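Local structure of ethylbenzene dehydrogenase alpha-subunit (Aromatoleum aromaticum, 2IVF) at residues A[454-459]-A[824-829]; A[752-757]-A[769-774]; A[872-877]-A[914-919]. The protein binds a molybdenum atom, two pterin guanine-dinucleotide cofactors and an iron/sulfur cluster, as a subunit of the molybdopterin oxidoreductase family. All coordinates share one frame; numbering follows the deposited sequence.

Interaction 1 of 3, residues A[454-459]-A[824-829]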
# COMPACT_ATOMS: atom_id res chain seq x y z
N GLY A 454 -18.60 -16.63 -4.15
CA GLY A 454 -18.48 -15.34 -4.84
C GLY A 454 -19.22 -15.38 -6.17
O GLY A 454 -19.69 -14.37 -6.64
N ASP A 455 -19.30 -16.55 -6.80
CA ASP A 455 -20.02 -16.66 -8.07
C ASP A 455 -21.47 -16.27 -7.86
O ASP A 455 -21.99 -15.48 -8.63
CB ASP A 455 -19.89 -18.06 -8.73
CG ASP A 455 -20.34 -19.18 -7.86
OD1 ASP A 455 -20.43 -19.04 -6.61
OD2 ASP A 455 -20.51 -20.28 -8.44
N LEU A 456 -22.09 -16.78 -6.80
CA LEU A 456 -23.47 -16.41 -6.47
C LEU A 456 -23.64 -14.97 -6.16
O LEU A 456 -24.62 -14.37 -6.57
CB LEU A 456 -24.01 -17.20 -5.29
CG LEU A 456 -24.32 -18.66 -5.62
CD1 LEU A 456 -24.71 -19.40 -4.32
CD2 LEU A 456 -25.43 -18.84 -6.70
N MET A 457 -22.69 -14.43 -5.40
CA MET A 457 -22.69 -13.01 -5.09
C MET A 457 -22.59 -12.14 -6.32
O MET A 457 -23.26 -11.11 -6.42
CB MET A 457 -21.49 -12.73 -4.17
CG MET A 457 -21.58 -13.48 -2.81
SD MET A 457 -20.01 -13.57 -1.83
CE MET A 457 -19.43 -11.89 -1.80
N GLU A 458 -21.70 -12.53 -7.24
CA GLU A 458 -21.55 -11.85 -8.52
C GLU A 458 -22.78 -12.04 -9.42
O GLU A 458 -23.24 -11.09 -9.99
CB GLU A 458 -20.30 -12.36 -9.27
CG GLU A 458 -19.00 -11.90 -8.64
CD GLU A 458 -17.81 -12.77 -9.06
OE1 GLU A 458 -17.87 -13.27 -10.19
OE2 GLU A 458 -16.85 -12.94 -8.26
N ARG A 459 -23.28 -13.26 -9.58
CA ARG A 459 -24.47 -13.44 -10.41
C ARG A 459 -25.62 -12.53 -9.94
O ARG A 459 -26.39 -11.98 -10.74
CB ARG A 459 -24.88 -14.90 -10.40
CG ARG A 459 -23.90 -15.75 -11.12
CD ARG A 459 -24.25 -17.23 -10.92
NE ARG A 459 -25.55 -17.58 -11.49
CZ ARG A 459 -26.28 -18.62 -11.14
NH1 ARG A 459 -25.85 -19.45 -10.20
NH2 ARG A 459 -27.42 -18.84 -11.74
N ALA A 824 -27.95 -28.58 -6.70
CA ALA A 824 -27.27 -27.77 -5.66
C ALA A 824 -28.08 -26.58 -5.21
O ALA A 824 -27.69 -25.91 -4.25
CB ALA A 824 -25.94 -27.22 -6.19
N GLY A 825 -29.17 -26.28 -5.91
CA GLY A 825 -30.01 -25.14 -5.56
C GLY A 825 -29.42 -23.85 -6.09
O GLY A 825 -29.70 -22.78 -5.57
N GLU A 826 -28.61 -23.94 -7.14
CA GLU A 826 -27.98 -22.73 -7.71
C GLU A 826 -28.36 -22.43 -9.18
O GLU A 826 -27.65 -21.66 -9.87
CB GLU A 826 -26.46 -22.82 -7.57
CG GLU A 826 -26.01 -22.88 -6.17
CD GLU A 826 -24.53 -22.75 -6.00
OE1 GLU A 826 -23.87 -22.11 -6.84
OE2 GLU A 826 -24.05 -23.28 -4.97
N SER A 827 -29.46 -22.97 -9.66
CA SER A 827 -29.89 -22.66 -11.04
C SER A 827 -30.17 -21.18 -11.23
O SER A 827 -29.88 -20.63 -12.29
CB SER A 827 -31.11 -23.47 -11.41
OG SER A 827 -32.15 -23.26 -10.45
N LEU A 828 -30.72 -20.53 -10.21
CA LEU A 828 -30.82 -19.07 -10.18
C LEU A 828 -29.83 -18.49 -9.19
O LEU A 828 -29.42 -19.18 -8.24
CB LEU A 828 -32.24 -18.63 -9.80
CG LEU A 828 -33.35 -18.72 -10.85
CD1 LEU A 828 -34.71 -18.41 -10.21
CD2 LEU A 828 -33.08 -17.77 -12.07
N PRO A 829 -29.48 -17.21 -9.36
CA PRO A 829 -28.67 -16.59 -8.31
C PRO A 829 -29.45 -16.69 -6.99
O PRO A 829 -30.66 -16.63 -6.98
CB PRO A 829 -28.52 -15.14 -8.75
CG PRO A 829 -28.93 -15.13 -10.21
CD PRO A 829 -29.88 -16.24 -10.40
O HOH W 1 -23.43 -20.22 -8.78
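The guanidinium of Arg459 has one face against Pro829, whose N lies 3.5 Å above the plane, offset toward the rim. The edge of the group meets carbonyl oxygens. Arg459 NH1 donates to Glu826 O at 2.9 Å, nearly straight at 166° and in the carbonyl plane. Arg459 NH2 donates to Ser827 O at 3.1 Å, a more bent bond with the donor well above that carbonyl plane. NH2 also makes a weak bond to Glu826 O and a further bond to Phe814 O. A bend at chi3 (63°) turns NE out of the line of the Arg459 chain. Also in the guanidinium plane, a water accepts from Arg459 NH1 and donates to Glu826 OE1 at 2.7 Å; its bond to Asp455 OD2 is weak. The two carboxylates approach to 4.1 Å between Asp455 OD2 and Glu826 OE1, their planes 74° apart. Lys941 bridges both and probably offsets the repulsion; Lys832 holds Glu826 OE2 and His944 holds Asp455 OD2. Leu456 crosses Glu826 at about a right angle, CD2 lying 3.6 Å from OE1. Pro829 CB rests 4.0 Å from Arg459 CB. Helix 819-824 ends in a Schellman motif at Gly825. Here a buried arginine of helix 454-467 binds the carbonyls of the loop that follows a Schellman-terminated helix.

Interaction 2 of 3, residues A[752-757]-A[769-774]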
# COMPACT_ATOMS: atom_id res chain seq x y z
N VAL A 752 -1.56 -2.87 -30.21
CA VAL A 752 -1.54 -2.34 -28.85
C VAL A 752 -0.75 -1.04 -28.84
O VAL A 752 -1.12 -0.08 -28.16
CB VAL A 752 -0.99 -3.40 -27.87
CG1 VAL A 752 -0.55 -2.80 -26.54
CG2 VAL A 752 -2.03 -4.55 -27.70
N PHE A 753 0.30 -1.00 -29.64
CA PHE A 753 1.03 0.23 -29.91
C PHE A 753 0.74 0.55 -31.36
O PHE A 753 0.45 -0.35 -32.16
CB PHE A 753 2.53 0.02 -29.72
CG PHE A 753 3.01 0.03 -28.28
CD1 PHE A 753 2.16 0.13 -27.20
CD2 PHE A 753 4.37 -0.16 -28.03
CE1 PHE A 753 2.65 0.09 -25.90
CE2 PHE A 753 4.87 -0.21 -26.73
CZ PHE A 753 4.01 -0.10 -25.68
N ALA A 754 0.83 1.83 -31.70
CA ALA A 754 0.82 2.23 -33.09
C ALA A 754 1.92 1.53 -33.84
O ALA A 754 2.99 1.19 -33.28
CB ALA A 754 0.97 3.72 -33.20
N LYS A 755 1.68 1.28 -35.12
CA LYS A 755 2.68 0.60 -35.96
C LYS A 755 4.04 1.31 -36.01
O LYS A 755 5.06 0.67 -36.12
CB LYS A 755 2.15 0.40 -37.36
CG LYS A 755 2.12 1.68 -38.16
CD LYS A 755 1.52 1.49 -39.57
CE LYS A 755 1.54 2.85 -40.34
NZ LYS A 755 0.75 2.85 -41.64
N ASP A 756 4.04 2.63 -35.93
CA ASP A 756 5.29 3.43 -35.91
C ASP A 756 5.82 3.79 -34.51
O ASP A 756 6.70 4.62 -34.35
CB ASP A 756 5.08 4.71 -36.75
CG ASP A 756 4.04 5.66 -36.15
OD1 ASP A 756 3.37 5.32 -35.15
OD2 ASP A 756 3.90 6.77 -36.71
N TYR A 757 5.25 3.19 -33.48
CA TYR A 757 5.67 3.46 -32.11
C TYR A 757 6.78 2.52 -31.68
O TYR A 757 6.56 1.51 -31.01
CB TYR A 757 4.50 3.38 -31.16
CG TYR A 757 4.82 4.06 -29.86
CD1 TYR A 757 4.73 5.45 -29.76
CD2 TYR A 757 5.25 3.33 -28.75
CE1 TYR A 757 5.02 6.11 -28.57
CE2 TYR A 757 5.55 3.96 -27.55
CZ TYR A 757 5.44 5.37 -27.46
OH TYR A 757 5.77 6.02 -26.27
N ARG A 769 -0.42 5.36 -23.90
CA ARG A 769 -1.74 4.70 -23.88
C ARG A 769 -1.78 3.55 -24.87
O ARG A 769 -1.32 3.66 -25.99
CB ARG A 769 -2.84 5.71 -24.22
CG ARG A 769 -3.33 6.45 -23.02
CD ARG A 769 -4.06 7.62 -23.44
NE ARG A 769 -5.04 8.05 -22.48
CZ ARG A 769 -4.89 9.02 -21.57
NH1 ARG A 769 -3.71 9.55 -21.35
NH2 ARG A 769 -5.94 9.39 -20.86
N PHE A 770 -2.35 2.44 -24.46
CA PHE A 770 -2.53 1.36 -25.40
C PHE A 770 -3.70 1.62 -26.33
O PHE A 770 -4.67 2.34 -25.97
CB PHE A 770 -2.57 -0.00 -24.72
CG PHE A 770 -3.66 -0.22 -23.69
CD1 PHE A 770 -4.99 -0.45 -24.08
CD2 PHE A 770 -3.32 -0.42 -22.36
CE1 PHE A 770 -5.98 -0.76 -23.11
CE2 PHE A 770 -4.28 -0.76 -21.43
CZ PHE A 770 -5.60 -0.94 -21.80
N LEU A 771 -3.60 1.11 -27.53
CA LEU A 771 -4.59 1.44 -28.54
C LEU A 771 -5.58 0.31 -28.81
O LEU A 771 -6.50 0.44 -29.62
CB LEU A 771 -3.89 1.83 -29.83
CG LEU A 771 -2.92 3.00 -29.69
CD1 LEU A 771 -2.28 3.25 -31.03
CD2 LEU A 771 -3.69 4.24 -29.21
N SER A 772 -5.36 -0.81 -28.17
CA SER A 772 -6.27 -1.95 -28.31
C SER A 772 -5.97 -2.98 -27.23
O SER A 772 -4.97 -2.85 -26.51
CB SER A 772 -6.14 -2.61 -29.67
OG SER A 772 -5.07 -3.49 -29.69
N MET A 773 -6.85 -3.98 -27.12
CA MET A 773 -6.67 -5.06 -26.18
C MET A 773 -5.85 -6.22 -26.78
O MET A 773 -5.78 -7.30 -26.17
CB MET A 773 -8.07 -5.60 -25.74
CG MET A 773 -8.94 -4.67 -24.91
SD MET A 773 -8.15 -4.13 -23.43
CE MET A 773 -9.24 -2.79 -22.98
N GLY A 774 -5.23 -6.01 -27.93
CA GLY A 774 -4.38 -7.01 -28.56
C GLY A 774 -5.23 -8.09 -29.20
O GLY A 774 -6.33 -7.83 -29.63
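Val752 and Ser772 bring the two backbones together, their CA atoms 4.8 Å apart, and one hydrogen bond joins the loops, from Leu771 N to Val752 O at 2.8 Å and 160°. The same oxygen takes a CA-H...O contact from Phe770 CA at 3.4 Å. Val752 has the largest share of the packing, with its two methyls on different neighbours. CG1 is anti to the backbone N (chi1 163°) and meets Phe770 CB at 3.9 Å. CG2 lies against the backbone of Gly774, 3.5 Å from its CA, and also near Ser772. Beyond CB the Phe770 side chain leads away from the contact and touches Phe671 of strand 670-676. One branch of Leu771 touches the other loop: its CD1 sits 3.5 Å from Ala754 N and 3.9 Å from Ala754 CB. The Phe753 ring meets Phe671 edge-to-face. Ser772 OG accepts from Gly774 N at 3.1 Å, closing an ST turn beside Val752 CG2. The contact joins the loop before helix 759-765 to the loop after strand 767-769. The first contains a type I beta turn from Ala754 to Tyr757, the second the ST turn at Ser772.

Interaction 3 of 3, residues A[872-877]-A[914-919]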
# COMPACT_ATOMS: atom_id res chain seq x y z
N PRO A 872 2.69 -8.46 11.46
CA PRO A 872 1.33 -8.87 11.22
C PRO A 872 0.36 -8.39 12.29
O PRO A 872 0.70 -8.37 13.49
CB PRO A 872 1.43 -10.39 11.21
CG PRO A 872 2.85 -10.68 10.72
CD PRO A 872 3.58 -9.64 11.55
N VAL A 873 -0.83 -7.98 11.85
CA VAL A 873 -1.88 -7.42 12.72
C VAL A 873 -3.22 -8.04 12.36
O VAL A 873 -3.53 -8.18 11.16
CB VAL A 873 -1.96 -5.89 12.56
CG1 VAL A 873 -3.14 -5.28 13.33
CG2 VAL A 873 -0.66 -5.24 13.10
N VAL A 874 -4.01 -8.42 13.36
CA VAL A 874 -5.40 -8.76 13.11
C VAL A 874 -6.29 -7.61 13.60
O VAL A 874 -6.12 -7.14 14.72
CB VAL A 874 -5.84 -10.07 13.76
CG1 VAL A 874 -5.67 -10.01 15.28
CG2 VAL A 874 -7.28 -10.34 13.39
N HIS A 875 -7.20 -7.12 12.75
CA HIS A 875 -8.13 -6.09 13.18
C HIS A 875 -9.37 -6.76 13.75
O HIS A 875 -9.98 -7.62 13.10
CB HIS A 875 -8.61 -5.18 12.05
CG HIS A 875 -7.52 -4.44 11.34
ND1 HIS A 875 -7.73 -3.19 10.77
CD2 HIS A 875 -6.23 -4.76 11.07
CE1 HIS A 875 -6.60 -2.78 10.20
NE2 HIS A 875 -5.68 -3.71 10.37
N MET A 876 -9.72 -6.38 14.97
CA MET A 876 -10.88 -6.91 15.64
C MET A 876 -11.79 -5.79 16.05
O MET A 876 -11.33 -4.70 16.41
CB MET A 876 -10.48 -7.64 16.93
CG MET A 876 -9.64 -8.86 16.76
SD MET A 876 -9.35 -9.61 18.36
CE MET A 876 -11.04 -10.14 18.77
N ASN A 877 -13.09 -6.04 16.04
CA ASN A 877 -14.02 -5.11 16.66
C ASN A 877 -13.68 -4.90 18.13
O ASN A 877 -13.42 -5.86 18.87
CB ASN A 877 -15.45 -5.65 16.56
CG ASN A 877 -16.46 -4.72 17.20
OD1 ASN A 877 -16.72 -4.80 18.42
ND2 ASN A 877 -16.95 -3.78 16.42
N LYS A 914 -17.83 -9.95 15.10
CA LYS A 914 -17.59 -11.36 14.70
C LYS A 914 -16.98 -11.48 13.32
O LYS A 914 -16.88 -12.55 12.77
CB LYS A 914 -18.85 -12.22 14.83
CG LYS A 914 -19.51 -12.18 16.24
CD LYS A 914 -18.53 -12.30 17.41
CE LYS A 914 -19.24 -12.06 18.79
NZ LYS A 914 -19.68 -10.60 18.93
N GLN A 915 -16.54 -10.37 12.79
CA GLN A 915 -15.60 -10.37 11.67
C GLN A 915 -14.22 -10.15 12.30
O GLN A 915 -14.12 -9.45 13.30
CB GLN A 915 -15.92 -9.22 10.71
CG GLN A 915 -14.93 -9.03 9.53
CD GLN A 915 -15.06 -7.70 8.82
OE1 GLN A 915 -15.61 -6.77 9.37
NE2 GLN A 915 -14.52 -7.60 7.61
N CYS A 916 -13.16 -10.71 11.73
CA CYS A 916 -11.82 -10.18 12.01
C CYS A 916 -11.09 -10.17 10.68
O CYS A 916 -11.46 -10.89 9.74
CB CYS A 916 -11.06 -11.01 13.04
SG CYS A 916 -10.84 -12.77 12.55
N ILE A 917 -10.07 -9.33 10.61
CA ILE A 917 -9.42 -9.03 9.36
C ILE A 917 -7.92 -9.15 9.48
O ILE A 917 -7.32 -8.56 10.40
CB ILE A 917 -9.69 -7.58 8.97
CG1 ILE A 917 -11.20 -7.29 8.97
CG2 ILE A 917 -9.04 -7.24 7.60
CD1 ILE A 917 -11.52 -5.79 8.76
N VAL A 918 -7.29 -9.85 8.54
CA VAL A 918 -5.85 -9.82 8.39
C VAL A 918 -5.52 -9.57 6.93
O VAL A 918 -5.84 -10.37 6.07
CB VAL A 918 -5.18 -11.16 8.84
CG1 VAL A 918 -3.66 -11.09 8.71
CG2 VAL A 918 -5.61 -11.57 10.26
N TYR A 919 -4.98 -8.39 6.66
CA TYR A 919 -4.45 -8.03 5.35
C TYR A 919 -3.14 -8.76 5.30
O TYR A 919 -2.47 -8.82 6.32
CB TYR A 919 -4.16 -6.53 5.31
CG TYR A 919 -5.40 -5.70 5.49
CD1 TYR A 919 -6.29 -5.55 4.45
CD2 TYR A 919 -5.65 -5.03 6.69
CE1 TYR A 919 -7.42 -4.77 4.60
CE2 TYR A 919 -6.79 -4.29 6.85
CZ TYR A 919 -7.64 -4.13 5.80
OH TYR A 919 -8.78 -3.41 5.93
O HOH W 2 -3.49 -6.89 8.74
O HOH W 3 -13.89 -8.66 15.82
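His875 and Ile917 form the tight centre of this contact, an antiparallel hydrogen-bonded pair. His875 N donates to Ile917 O at 2.8 Å, and Ile917 N returns a bond to His875 O at 3.0 Å. Both are fairly straight and in the carbonyl planes. CA-H...O contacts from Val874 and Cys916 add to the same oxygens. On the His875 side of the sheet, the edge of the Tyr919 ring points at the face of the imidazole. This T-shaped stack has its planes at 78° and its centroids 5.2 Å apart. Tyr919 CE2 does the touching, 3.7 Å from His875 CE1 and offset toward the rim of the imidazole. Ile917 CG2 lies over one face of the tyrosine ring. Val874 CG2, anti to the backbone N, meets Val918 CG2 at 3.8 Å and Cys916 CB at 3.9 Å. Toward both ends the direct pairing gives way to water. One water donates to Val873 O at 2.7 Å and accepts from Tyr919 N. Another accepts from Asn877 N and donates to Gln915 O at 2.7 Å. Beyond it Lys914 is exposed and pairs with Asp880. Asn877 N-caps the following helix 878-883, its OD1 accepting from Asp880 N while ND2 donates to Val911 O. Asp133 of the beta-subunit packs on His875. The strands run antiparallel at 155°, with 915-917 between 873-877 and 843-846. They belong to the dinucleotide-binding domain, whose family has the double-psi beta-barrel fold.

The three contacts lie apart and none touches another. Interactions 1 and 3 are the nearest pair, about 11 Å between nearest atoms and 28 Å between centres. Segment 454-459 touches the MGD cofactor through Met457, whose side chain sets off away from interaction 1; Leu456, which takes part in it, is about 11 Å from MGD. In interaction 3 the side chain of Tyr919 comes within about 5 Å of MGD, and Val918 within about 7 Å of MD1. Interaction 2 lies on the opposite side of the chain's centre from interaction 3, with centres 43 Å apart. Along the chain, interaction 2 falls between the two segments of interaction 1, whereas interaction 3 follows both.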